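Local structure of dihydrodipicolinate synthase (Bacillus clausii KSM-K16, 3E96) at residues B[69-74]-B[100-105]; B[62-67]-B[88-93]; B[268-273]-B[295-300]. The protein probably catalyses, as a lyase, the formation of 4-hydroxy-tetrahydrodipicolinate, in a TIM-barrel subunit that pairs with a second copy. All coordinates share one frame; numbering follows the deposited sequence.

Contact 1: residues B[69-74]-B[100-105]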
ATOM      1  N   GLU B  69       5.688   7.988  17.957  1.00 15.04           N
ATOM      2  CA  GLU B  69       5.198   8.092  19.326  1.00 15.70           C
ATOM      3  C   GLU B  69       4.689   6.748  19.839  1.00 14.52           C
ATOM      4  O   GLU B  69       4.869   6.419  21.011  1.00 13.50           O
ATOM      5  CB  GLU B  69       4.080   9.139  19.409  1.00 17.68           C
ATOM      6  CG  GLU B  69       3.474   9.350  20.803  1.00 20.21           C
ATOM      7  CD  GLU B  69       4.447   9.958  21.806  1.00 23.22           C
ATOM      8  OE1 GLU B  69       5.498  10.483  21.380  1.00 24.01           O
ATOM      9  OE2 GLU B  69       4.153   9.918  23.024  1.00 20.58           O
ATOM     10  N   GLU B  70       4.051   5.965  18.974  1.00 13.93           N
ATOM     11  CA  GLU B  70       3.552   4.668  19.424  1.00 13.29           C
ATOM     12  C   GLU B  70       4.717   3.789  19.866  1.00 13.15           C
ATOM     13  O   GLU B  70       4.624   3.084  20.873  1.00 14.04           O
ATOM     14  CB  GLU B  70       2.747   3.963  18.326  1.00 14.03           C
ATOM     15  CG  GLU B  70       2.270   2.568  18.744  1.00 13.30           C
ATOM     16  CD  GLU B  70       1.163   2.028  17.863  1.00 15.37           C
ATOM     17  OE1 GLU B  70       0.068   2.631  17.858  1.00 13.49           O
ATOM     18  OE2 GLU B  70       1.385   1.003  17.180  1.00 15.43           O
ATOM     19  N   VAL B  71       5.815   3.822  19.119  1.00 12.53           N
ATOM     20  CA  VAL B  71       6.976   3.023  19.492  1.00 13.88           C
ATOM     21  C   VAL B  71       7.507   3.510  20.844  1.00 14.66           C
ATOM     22  O   VAL B  71       7.805   2.702  21.723  1.00 13.80           O
ATOM     23  CB  VAL B  71       8.096   3.105  18.424  1.00 14.46           C
ATOM     24  CG1 VAL B  71       9.328   2.337  18.893  1.00 15.74           C
ATOM     25  CG2 VAL B  71       7.597   2.510  17.111  1.00 14.69           C
ATOM     26  N   ARG B  72       7.602   4.827  21.018  1.00 14.85           N
ATOM     27  CA  ARG B  72       8.086   5.382  22.286  1.00 15.84           C
ATOM     28  C   ARG B  72       7.182   4.962  23.441  1.00 16.51           C
ATOM     29  O   ARG B  72       7.662   4.525  24.485  1.00 18.51           O
ATOM     30  CB  ARG B  72       8.154   6.914  22.222  1.00 16.25           C
ATOM     31  CG  ARG B  72       9.202   7.453  21.255  1.00 15.30           C
ATOM     32  CD  ARG B  72       9.428   8.949  21.458  1.00 17.80           C
ATOM     33  NE  ARG B  72       8.302   9.765  21.010  1.00 18.83           N
ATOM     34  CZ  ARG B  72       8.223  10.340  19.813  1.00 18.61           C
ATOM     35  NH1 ARG B  72       9.206  10.193  18.929  1.00 17.38           N
ATOM     36  NH2 ARG B  72       7.171  11.079  19.502  1.00 19.51           N
ATOM     37  N   ARG B  73       5.873   5.106  23.253  1.00 14.19           N
ATOM     38  CA  ARG B  73       4.901   4.736  24.277  1.00 15.91           C
ATOM     39  C   ARG B  73       5.028   3.258  24.646  1.00 16.33           C
ATOM     40  O   ARG B  73       4.931   2.892  25.817  1.00 16.34           O
ATOM     41  CB  ARG B  73       3.479   5.014  23.778  1.00 15.97           C
ATOM     42  CG  ARG B  73       3.152   6.492  23.569  1.00 18.35           C
ATOM     43  CD  ARG B  73       2.517   7.113  24.810  1.00 20.79           C
ATOM     44  NE  ARG B  73       2.272   8.542  24.633  1.00 21.35           N
ATOM     45  CZ  ARG B  73       1.561   9.294  25.469  1.00 23.45           C
ATOM     46  NH1 ARG B  73       1.012   8.756  26.550  1.00 20.36           N
ATOM     47  NH2 ARG B  73       1.406  10.589  25.224  1.00 22.78           N
ATOM     48  N   THR B  74       5.235   2.411  23.642  1.00 15.32           N
ATOM     49  CA  THR B  74       5.363   0.976  23.871  1.00 16.11           C
ATOM     50  C   THR B  74       6.563   0.670  24.763  1.00 17.58           C
ATOM     51  O   THR B  74       6.456  -0.103  25.717  1.00 16.39           O
ATOM     52  CB  THR B  74       5.512   0.214  22.539  1.00 16.29           C
ATOM     53  OG1 THR B  74       4.388   0.507  21.698  1.00 14.73           O
ATOM     54  CG2 THR B  74       5.575  -1.292  22.787  1.00 15.73           C
ATOM     55  N   ASN B 100      15.596   4.576  12.727  1.00 16.02           N
ATOM     56  CA  ASN B 100      16.520   5.272  13.613  1.00 18.07           C
ATOM     57  C   ASN B 100      15.772   5.850  14.815  1.00 18.80           C
ATOM     58  O   ASN B 100      16.318   5.935  15.916  1.00 19.21           O
ATOM     59  CB  ASN B 100      17.247   6.375  12.840  1.00 19.11           C
ATOM     60  CG  ASN B 100      18.431   5.845  12.055  1.00 19.98           C
ATOM     61  OD1 ASN B 100      18.783   6.372  10.998  1.00 23.53           O
ATOM     62  ND2 ASN B 100      19.064   4.805  12.578  1.00 20.50           N
ATOM     63  N   ALA B 101      14.516   6.234  14.604  1.00 17.54           N
ATOM     64  CA  ALA B 101      13.696   6.779  15.682  1.00 16.78           C
ATOM     65  C   ALA B 101      13.388   5.674  16.694  1.00 17.79           C
ATOM     66  O   ALA B 101      13.467   5.886  17.905  1.00 16.69           O
ATOM     67  CB  ALA B 101      12.399   7.354  15.116  1.00 17.87           C
ATOM     68  N   ALA B 102      13.039   4.492  16.193  1.00 15.27           N
ATOM     69  CA  ALA B 102      12.736   3.357  17.062  1.00 15.88           C
ATOM     70  C   ALA B 102      13.977   2.974  17.869  1.00 16.61           C
ATOM     71  O   ALA B 102      13.883   2.648  19.055  1.00 16.55           O
ATOM     72  CB  ALA B 102      12.269   2.169  16.228  1.00 15.28           C
ATOM     73  N   LYS B 103      15.138   3.008  17.218  1.00 16.89           N
ATOM     74  CA  LYS B 103      16.395   2.679  17.887  1.00 19.64           C
ATOM     75  C   LYS B 103      16.628   3.640  19.047  1.00 19.46           C
ATOM     76  O   LYS B 103      16.914   3.223  20.172  1.00 19.18           O
ATOM     77  CB  LYS B 103      17.566   2.784  16.907  1.00 22.03           C
ATOM     78  CG  LYS B 103      17.574   1.719  15.825  1.00 24.73           C
ATOM     79  CD  LYS B 103      18.528   2.079  14.693  1.00 27.86           C
ATOM     80  CE  LYS B 103      19.953   2.294  15.185  1.00 29.16           C
ATOM     81  NZ  LYS B 103      20.836   2.696  14.055  1.00 28.86           N
ATOM     82  N   ALA B 104      16.509   4.930  18.763  1.00 20.34           N
ATOM     83  CA  ALA B 104      16.712   5.950  19.783  1.00 20.74           C
ATOM     84  C   ALA B 104      15.691   5.830  20.908  1.00 21.89           C
ATOM     85  O   ALA B 104      15.999   6.117  22.065  1.00 24.21           O
ATOM     86  CB  ALA B 104      16.638   7.337  19.153  1.00 23.39           C
ATOM     87  N   ALA B 105      14.479   5.400  20.570  1.00 20.39           N
ATOM     88  CA  ALA B 105      13.414   5.258  21.559  1.00 21.19           C
ATOM     89  C   ALA B 105      13.653   4.091  22.519  1.00 20.04           C
ATOM     90  O   ALA B 105      13.105   4.062  23.622  1.00 20.59           O
ATOM     91  CB  ALA B 105      12.068   5.092  20.854  1.00 21.14           C
TER
HETATM   92  O   HOH W   1      11.313   8.304  18.814  1.00 19.60           O
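Two neighbouring helices of the outer layer of a TIM barrel meet here, with Val71 and Arg72 of helix 64-78 set against Ala102 and Ala105 of helix 92-105. The short segments run almost in the same direction, at a signed crossing angle of -21°, and their axes come within 9.2 Å. The alanines of helix 92-105 permit a close approach: Arg72 CA and Ala105 CA are 5.4 Å apart. Val71 puts one methyl, CG1, between the helices; lying anti to the backbone N (chi1 176°), it sits 4.0 Å from Ala102 CB, with the Ala105 methyl a little farther off. Below this pair lies the barrel wall, since Val71 and Ala102 both touch Ala86 of strand 83-88. Toward solvent the aliphatic part of Arg72 takes over, its CG packing 3.7 Å from Ala105 CB. Past that point the arginine chain bends at chi3 and swings its guanidinium back over its own helix. NE and NH2 grip Glu69 OE1 side-on, at 2.9 and 2.6 Å, the oxygen lying close to the guanidinium plane; NE meets it from above the carboxylate plane, NH2 nearly in line with its C-O bond. The other carboxylate oxygen, Glu69 OE2, accepts from Arg73 NE at 2.8 Å through its anti lone pair, so one glutamate ties down two arginines. Arg72 NH2 has a second anionic partner in Glu65, while Arg73 adds a cation-pi contact with Trp32. The remaining nitrogen, Arg72 NH1, gives a 2.8 Å bond to a water, which in turn makes a long, weak bond to Ala101 O of helix 92-105. Alanine-lined packing over a strand, with a salt-bridge network along the outer rim, joins neighbouring helices of the outer layer, as is typical of a TIM barrel.

Contact 2: residues B[62-67]-B[88-93]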
ATOM      1  N   LEU B  62      -1.698   5.764  10.582  1.00 12.23           N
ATOM      2  CA  LEU B  62      -1.004   6.672  11.495  1.00 12.37           C
ATOM      3  C   LEU B  62      -0.108   7.643  10.737  1.00 12.44           C
ATOM      4  O   LEU B  62       0.436   7.308   9.687  1.00 11.81           O
ATOM      5  CB  LEU B  62      -0.119   5.882  12.468  1.00 11.95           C
ATOM      6  CG  LEU B  62      -0.717   4.742  13.298  1.00 11.96           C
ATOM      7  CD1 LEU B  62       0.408   4.042  14.058  1.00 13.42           C
ATOM      8  CD2 LEU B  62      -1.763   5.282  14.259  1.00 12.74           C
ATOM      9  N   SER B  63       0.045   8.851  11.267  1.00 13.63           N
ATOM     10  CA  SER B  63       0.941   9.811  10.637  1.00 13.63           C
ATOM     11  C   SER B  63       2.328   9.315  11.046  1.00 13.75           C
ATOM     12  O   SER B  63       2.444   8.462  11.932  1.00 12.49           O
ATOM     13  CB  SER B  63       0.713  11.211  11.200  1.00 12.98           C
ATOM     14  OG  SER B  63       1.060  11.254  12.571  1.00 13.85           O
ATOM     15  N   LEU B  64       3.374   9.828  10.409  1.00 13.86           N
ATOM     16  CA  LEU B  64       4.728   9.406  10.755  1.00 14.91           C
ATOM     17  C   LEU B  64       5.029   9.710  12.216  1.00 15.62           C
ATOM     18  O   LEU B  64       5.683   8.926  12.902  1.00 15.37           O
ATOM     19  CB  LEU B  64       5.759  10.111   9.868  1.00 15.84           C
ATOM     20  CG  LEU B  64       5.809   9.714   8.392  1.00 20.13           C
ATOM     21  CD1 LEU B  64       6.952  10.468   7.704  1.00 22.02           C
ATOM     22  CD2 LEU B  64       6.020   8.202   8.271  1.00 19.98           C
ATOM     23  N   GLU B  65       4.550  10.855  12.691  1.00 14.78           N
ATOM     24  CA  GLU B  65       4.782  11.248  14.076  1.00 15.02           C
ATOM     25  C   GLU B  65       4.029  10.334  15.046  1.00 14.19           C
ATOM     26  O   GLU B  65       4.540  10.004  16.115  1.00 14.26           O
ATOM     27  CB  GLU B  65       4.366  12.713  14.278  1.00 16.75           C
ATOM     28  CG  GLU B  65       4.588  13.259  15.687  1.00 22.16           C
ATOM     29  CD  GLU B  65       6.012  13.060  16.186  1.00 24.57           C
ATOM     30  OE1 GLU B  65       6.962  13.250  15.395  1.00 22.81           O
ATOM     31  OE2 GLU B  65       6.178  12.725  17.379  1.00 28.01           O
ATOM     32  N   GLU B  66       2.815   9.929  14.683  1.00 12.62           N
ATOM     33  CA  GLU B  66       2.048   9.039  15.546  1.00 13.17           C
ATOM     34  C   GLU B  66       2.715   7.669  15.608  1.00 13.44           C
ATOM     35  O   GLU B  66       2.696   7.007  16.648  1.00 12.62           O
ATOM     36  CB  GLU B  66       0.616   8.882  15.034  1.00 13.27           C
ATOM     37  CG  GLU B  66      -0.264  10.092  15.245  1.00 13.00           C
ATOM     38  CD  GLU B  66      -1.668   9.863  14.722  1.00 15.17           C
ATOM     39  OE1 GLU B  66      -1.801   9.382  13.578  1.00 14.10           O
ATOM     40  OE2 GLU B  66      -2.636  10.164  15.448  1.00 15.56           O
ATOM     41  N   ALA B  67       3.301   7.241  14.491  1.00 13.24           N
ATOM     42  CA  ALA B  67       3.981   5.949  14.444  1.00 13.72           C
ATOM     43  C   ALA B  67       5.184   5.981  15.387  1.00 14.96           C
ATOM     44  O   ALA B  67       5.403   5.047  16.157  1.00 13.51           O
ATOM     45  CB  ALA B  67       4.441   5.644  13.023  1.00 13.92           C
ATOM     46  N   ILE B  88       8.237  -0.542  10.556  1.00 11.94           N
ATOM     47  CA  ILE B  88       8.655   0.618   9.772  1.00 13.11           C
ATOM     48  C   ILE B  88       8.330   0.353   8.303  1.00 13.77           C
ATOM     49  O   ILE B  88       8.071  -0.792   7.915  1.00 14.77           O
ATOM     50  CB  ILE B  88      10.179   0.910   9.929  1.00 12.93           C
ATOM     51  CG1 ILE B  88      11.011  -0.255   9.391  1.00 13.18           C
ATOM     52  CG2 ILE B  88      10.515   1.150  11.398  1.00 13.07           C
ATOM     53  CD1 ILE B  88      12.524   0.000   9.457  1.00 13.98           C
ATOM     54  N   GLY B  89       8.327   1.403   7.486  1.00 13.99           N
ATOM     55  CA  GLY B  89       8.007   1.223   6.078  1.00 15.32           C
ATOM     56  C   GLY B  89       8.100   2.496   5.253  1.00 14.61           C
ATOM     57  O   GLY B  89       8.769   3.445   5.660  1.00 15.05           O
ATOM     58  N   TYR B  90       7.425   2.501   4.101  1.00 13.15           N
ATOM     59  CA  TYR B  90       7.396   3.630   3.165  1.00 13.77           C
ATOM     60  C   TYR B  90       8.680   3.732   2.339  1.00 14.98           C
ATOM     61  O   TYR B  90       9.402   2.749   2.192  1.00 16.39           O
ATOM     62  CB  TYR B  90       7.144   4.941   3.917  1.00 14.02           C
ATOM     63  CG  TYR B  90       5.822   4.967   4.652  1.00 13.87           C
ATOM     64  CD1 TYR B  90       4.615   4.875   3.957  1.00 15.94           C
ATOM     65  CD2 TYR B  90       5.776   5.095   6.042  1.00 15.47           C
ATOM     66  CE1 TYR B  90       3.394   4.910   4.627  1.00 15.58           C
ATOM     67  CE2 TYR B  90       4.558   5.135   6.723  1.00 15.62           C
ATOM     68  CZ  TYR B  90       3.373   5.042   6.008  1.00 15.25           C
ATOM     69  OH  TYR B  90       2.166   5.090   6.676  1.00 14.94           O
ATOM     70  N   ALA B  91       8.955   4.911   1.788  1.00 13.51           N
ATOM     71  CA  ALA B  91      10.164   5.110   0.991  1.00 14.45           C
ATOM     72  C   ALA B  91      11.380   4.729   1.837  1.00 14.34           C
ATOM     73  O   ALA B  91      11.355   4.876   3.059  1.00 14.38           O
ATOM     74  CB  ALA B  91      10.261   6.570   0.545  1.00 13.14           C
ATOM     75  N   THR B  92      12.447   4.252   1.198  1.00 15.85           N
ATOM     76  CA  THR B  92      13.633   3.843   1.948  1.00 16.56           C
ATOM     77  C   THR B  92      14.132   4.879   2.953  1.00 16.67           C
ATOM     78  O   THR B  92      14.425   4.535   4.098  1.00 16.42           O
ATOM     79  CB  THR B  92      14.802   3.442   1.007  1.00 19.09           C
ATOM     80  OG1 THR B  92      15.201   4.563   0.214  1.00 23.12           O
ATOM     81  CG2 THR B  92      14.374   2.317   0.092  1.00 17.71           C
ATOM     82  N   SER B  93      14.222   6.142   2.546  1.00 16.66           N
ATOM     83  CA  SER B  93      14.694   7.180   3.462  1.00 16.11           C
ATOM     84  C   SER B  93      13.750   7.301   4.658  1.00 15.62           C
ATOM     85  O   SER B  93      14.187   7.485   5.793  1.00 15.45           O
ATOM     86  CB  SER B  93      14.788   8.532   2.750  1.00 17.18           C
ATOM     87  OG  SER B  93      13.509   8.990   2.349  1.00 18.23           O
TER
HETATM   88  O   HOH W   2       2.315   5.460   9.406  1.00 16.71           O
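Leu64 and Tyr90 lie alongside each other, pointing contrary ways, the leucine reaching the tyrosine ring through a single methyl. Leu64 CD2 lies 3.7 Å from Tyr90 CE2 and 3.8 Å from Tyr90 CD2, meeting the bond between these two ring atoms obliquely. Tyr90 CG stands anti to the carbonyl carbon (chi1 -61°), which sends the ring toward Leu64. The phenol end of Tyr90 travels on toward the turn before helix 64-78, where its hydroxyl stops 4.1 Å short of Leu62 O. A water in the plane of the ring spans this gap: it donates to Leu62 O at 2.7 Å and accepts from Tyr90 OH at 2.8 Å. Beside it the helix start is fixed by a capping box. Glu66 N donates to Ser63 OG, and Ser63 N donates back to the anti lone pair of Glu66 OE1 in a nearly straight bond (167°). Tyr90 is also packed among rings, those of Phe59 and Tyr60 in its own chain and Tyr90 of the second subunit, whose plane stands at about 85° to it. Leu64 likewise meets Leu64 of that subunit. These are beta-alpha loops at the C-terminal end of the TIM-barrel strands, here built into the dimer interface.

Contact 3: residues B[268-273]-B[295-300]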
ATOM      1  N   MET B 268     -13.387  -6.894  21.367  1.00 15.48           N
ATOM      2  CA  MET B 268     -12.798  -6.405  22.619  1.00 16.10           C
ATOM      3  C   MET B 268     -13.825  -5.570  23.388  1.00 17.55           C
ATOM      4  O   MET B 268     -13.989  -5.738  24.602  1.00 16.12           O
ATOM      5  CB  MET B 268     -11.548  -5.539  22.350  1.00 15.62           C
ATOM      6  CG  MET B 268     -10.327  -6.289  21.793  1.00 15.85           C
ATOM      7  SD  MET B 268      -8.893  -5.234  21.394  1.00  5.15           S
ATOM      8  CE  MET B 268      -9.373  -4.568  19.890  1.00 24.33           C
ATOM      9  N   GLU B 269     -14.511  -4.671  22.684  1.00 16.04           N
ATOM     10  CA  GLU B 269     -15.514  -3.817  23.322  1.00 17.40           C
ATOM     11  C   GLU B 269     -16.644  -4.650  23.931  1.00 18.50           C
ATOM     12  O   GLU B 269     -17.143  -4.332  25.019  1.00 17.25           O
ATOM     13  CB  GLU B 269     -16.087  -2.814  22.315  1.00 17.57           C
ATOM     14  CG  GLU B 269     -15.152  -1.647  21.962  1.00 19.31           C
ATOM     15  CD  GLU B 269     -14.918  -0.687  23.121  1.00 21.08           C
ATOM     16  OE1 GLU B 269     -15.829  -0.526  23.965  1.00 23.01           O
ATOM     17  OE2 GLU B 269     -13.831  -0.071  23.179  1.00 19.49           O
ATOM     18  N   MET B 270     -17.054  -5.707  23.236  1.00 17.10           N
ATOM     19  CA  MET B 270     -18.106  -6.575  23.753  1.00 18.58           C
ATOM     20  C   MET B 270     -17.639  -7.261  25.038  1.00 19.49           C
ATOM     21  O   MET B 270     -18.448  -7.569  25.911  1.00 19.38           O
ATOM     22  CB  MET B 270     -18.501  -7.635  22.721  1.00 19.74           C
ATOM     23  CG  MET B 270     -19.500  -7.154  21.683  1.00 23.90           C
ATOM     24  SD  MET B 270     -20.184  -8.513  20.701  1.00 22.68           S
ATOM     25  CE  MET B 270     -21.249  -9.270  21.865  1.00 26.28           C
ATOM     26  N   LEU B 271     -16.334  -7.497  25.149  1.00 17.68           N
ATOM     27  CA  LEU B 271     -15.773  -8.140  26.336  1.00 18.58           C
ATOM     28  C   LEU B 271     -15.353  -7.092  27.362  1.00 18.92           C
ATOM     29  O   LEU B 271     -14.595  -7.378  28.297  1.00 18.75           O
ATOM     30  CB  LEU B 271     -14.565  -8.999  25.953  1.00 17.53           C
ATOM     31  CG  LEU B 271     -14.837 -10.158  24.991  1.00 19.07           C
ATOM     32  CD1 LEU B 271     -13.511 -10.809  24.598  1.00 19.63           C
ATOM     33  CD2 LEU B 271     -15.764 -11.174  25.643  1.00 17.68           C
ATOM     34  N   ARG B 272     -15.854  -5.877  27.167  1.00 18.71           N
ATOM     35  CA  ARG B 272     -15.573  -4.748  28.042  1.00 20.72           C
ATOM     36  C   ARG B 272     -14.100  -4.377  28.132  1.00 20.41           C
ATOM     37  O   ARG B 272     -13.622  -3.920  29.171  1.00 19.50           O
ATOM     38  CB  ARG B 272     -16.149  -5.005  29.439  1.00 23.20           C
ATOM     39  CG  ARG B 272     -17.669  -5.046  29.446  1.00 27.77           C
ATOM     40  CD  ARG B 272     -18.235  -5.459  30.795  1.00 32.56           C
ATOM     41  NE  ARG B 272     -19.690  -5.577  30.743  1.00 36.19           N
ATOM     42  CZ  ARG B 272     -20.528  -4.549  30.639  1.00 38.16           C
ATOM     43  NH1 ARG B 272     -20.060  -3.309  30.580  1.00 38.63           N
ATOM     44  NH2 ARG B 272     -21.839  -4.762  30.588  1.00 39.40           N
ATOM     45  N   GLN B 273     -13.382  -4.585  27.031  1.00 19.69           N
ATOM     46  CA  GLN B 273     -11.973  -4.228  26.946  1.00 18.02           C
ATOM     47  C   GLN B 273     -11.976  -2.976  26.067  1.00 19.68           C
ATOM     48  O   GLN B 273     -12.718  -2.910  25.082  1.00 20.71           O
ATOM     49  CB  GLN B 273     -11.170  -5.355  26.287  1.00 18.92           C
ATOM     50  CG  GLN B 273     -11.293  -6.698  27.006  1.00 19.48           C
ATOM     51  CD  GLN B 273     -10.513  -7.808  26.314  1.00 21.94           C
ATOM     52  OE1 GLN B 273     -10.194  -7.708  25.130  1.00 22.58           O
ATOM     53  NE2 GLN B 273     -10.222  -8.879  27.049  1.00 18.65           N
ATOM     54  N   GLU B 295     -22.140 -14.178  18.325  1.00 21.68           N
ATOM     55  CA  GLU B 295     -22.304 -15.626  18.340  1.00 23.60           C
ATOM     56  C   GLU B 295     -20.973 -16.338  18.558  1.00 23.69           C
ATOM     57  O   GLU B 295     -20.928 -17.414  19.152  1.00 23.60           O
ATOM     58  CB  GLU B 295     -22.938 -16.104  17.030  1.00 26.04           C
ATOM     59  CG  GLU B 295     -24.193 -15.332  16.650  1.00 29.32           C
ATOM     60  CD  GLU B 295     -24.874 -15.878  15.408  1.00 31.97           C
ATOM     61  OE1 GLU B 295     -24.163 -16.318  14.477  1.00 33.62           O
ATOM     62  OE2 GLU B 295     -26.121 -15.853  15.359  1.00 32.55           O
ATOM     63  N   LEU B 296     -19.890 -15.737  18.079  1.00 22.87           N
ATOM     64  CA  LEU B 296     -18.569 -16.337  18.235  1.00 23.35           C
ATOM     65  C   LEU B 296     -18.114 -16.247  19.694  1.00 22.33           C
ATOM     66  O   LEU B 296     -17.591 -17.213  20.258  1.00 22.21           O
ATOM     67  CB  LEU B 296     -17.565 -15.626  17.325  1.00 25.56           C
ATOM     68  CG  LEU B 296     -16.276 -16.365  16.972  1.00 29.65           C
ATOM     69  CD1 LEU B 296     -16.604 -17.634  16.202  1.00 32.15           C
ATOM     70  CD2 LEU B 296     -15.396 -15.464  16.124  1.00 32.23           C
ATOM     71  N   LEU B 297     -18.313 -15.082  20.300  1.00 20.62           N
ATOM     72  CA  LEU B 297     -17.928 -14.880  21.692  1.00 20.92           C
ATOM     73  C   LEU B 297     -18.804 -15.747  22.587  1.00 21.48           C
ATOM     74  O   LEU B 297     -18.359 -16.240  23.624  1.00 21.61           O
ATOM     75  CB  LEU B 297     -18.073 -13.405  22.078  1.00 20.58           C
ATOM     76  CG  LEU B 297     -17.093 -12.448  21.395  1.00 20.24           C
ATOM     77  CD1 LEU B 297     -17.353 -11.027  21.862  1.00 19.14           C
ATOM     78  CD2 LEU B 297     -15.660 -12.863  21.706  1.00 20.67           C
ATOM     79  N   SER B 298     -20.051 -15.932  22.172  1.00 22.94           N
ATOM     80  CA  SER B 298     -20.985 -16.758  22.920  1.00 25.56           C
ATOM     81  C   SER B 298     -20.495 -18.207  22.886  1.00 26.26           C
ATOM     82  O   SER B 298     -20.499 -18.896  23.905  1.00 25.92           O
ATOM     83  CB  SER B 298     -22.382 -16.658  22.304  1.00 26.70           C
ATOM     84  OG  SER B 298     -23.328 -17.414  23.041  1.00 29.87           O
ATOM     85  N   SER B 299     -20.055 -18.664  21.716  1.00 26.26           N
ATOM     86  CA  SER B 299     -19.570 -20.034  21.584  1.00 25.87           C
ATOM     87  C   SER B 299     -18.304 -20.239  22.408  1.00 24.21           C
ATOM     88  O   SER B 299     -18.054 -21.340  22.904  1.00 23.61           O
ATOM     89  CB  SER B 299     -19.300 -20.380  20.115  1.00 29.50           C
ATOM     90  OG  SER B 299     -18.105 -19.773  19.652  1.00 34.30           O
ATOM     91  N   TRP B 300     -17.502 -19.186  22.550  1.00 21.77           N
ATOM     92  CA  TRP B 300     -16.277 -19.267  23.343  1.00 22.01           C
ATOM     93  C   TRP B 300     -16.630 -19.174  24.824  1.00 21.32           C
ATOM     94  O   TRP B 300     -15.752 -19.227  25.684  1.00 21.67           O
ATOM     95  CB  TRP B 300     -15.318 -18.121  23.005  1.00 21.63           C
ATOM     96  CG  TRP B 300     -14.395 -18.387  21.857  1.00 23.47           C
ATOM     97  CD1 TRP B 300     -14.044 -19.603  21.349  1.00 24.68           C
ATOM     98  CD2 TRP B 300     -13.634 -17.414  21.134  1.00 22.91           C
ATOM     99  NE1 TRP B 300     -13.106 -19.449  20.352  1.00 25.11           N
ATOM    100  CE2 TRP B 300     -12.836 -18.115  20.201  1.00 24.02           C
ATOM    101  CE3 TRP B 300     -13.546 -16.018  21.185  1.00 23.63           C
ATOM    102  CZ2 TRP B 300     -11.959 -17.465  19.326  1.00 23.41           C
ATOM    103  CZ3 TRP B 300     -12.672 -15.369  20.314  1.00 23.29           C
ATOM    104  CH2 TRP B 300     -11.891 -16.097  19.398  1.00 22.34           C
TER
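Leu296 O, one residue before the Leu297 side chain that makes the contact, is gripped by two donors near the end of helix 287-299. Ser299 OG reaches it at 2.7 Å and Trp300 N at 3.0 Å, both from the same face of the carbonyl plane. The helix belongs to the C-terminal helical part that follows the eight strands of the barrel, as in other members of the DapA family, and it packs here on the end of helix 262-270. That end is a Schellman motif: Gln273 N donates to Met268 O at 2.8 Å and Arg272 N to Glu269 O at 2.9 Å, with Arg272 taking the positive phi (60°) that the turn requires. The reversal carries the chain away just after Leu271, leaving Met270 pointing at the second helix and the branched end of Leu271 reaching it. Leu297 comes in between them. Its CD1 methyl lies 3.7 Å from Met270 CB and 4.0 Å from Met270 SD; the methionine CG is anti to the carbonyl carbon (chi1 -83°) and chi2 is extended, which carries the sulfur alongside that methyl. On the Leu271 side the isobutyl groups cross obliquely. Met270 is also flanked by Val293 and Thr294 of helix 287-299 and by Leu303 beyond it, so the apolar patch extends past Leu297. Trp300 takes no part in this patch; it meets Phe248 and Lys222 and gives its NE1 hydrogen to Asp244 O, anchoring the helix end to helix 235-252. The polar ends of the turn are tied down as well, Gln273 NE2 to Leu218 O and Arg272 NH2 to Gln304 OE1. Leu271 uses both of its methyls on Leu297: CD2 is 4.1 Å from Leu297 CD1, and CD1 stands 4.1 Å from Leu297 CD2.

Contacts 1 and 2 lie on the same two helices, 64-78 and 92-105, with centres 12 Å apart, and are joined directly by the salt bridge from Arg72 to Glu65. Contact 2 is the buried one, where the chain turns into these helices and the second subunit closes over; its chemistry is aromatic and water-bridged. Contact 1, farther along both helices, is only partly buried: alanines and a valine lie against the barrel, and charges line the outside. Contact 3, its centre about 32 Å from that of contact 1 and 33 Å from that of contact 2, lies in the helices after the barrel, touching neither of the others nor the second subunit, and joins its segments by aliphatic and thioether packing alone.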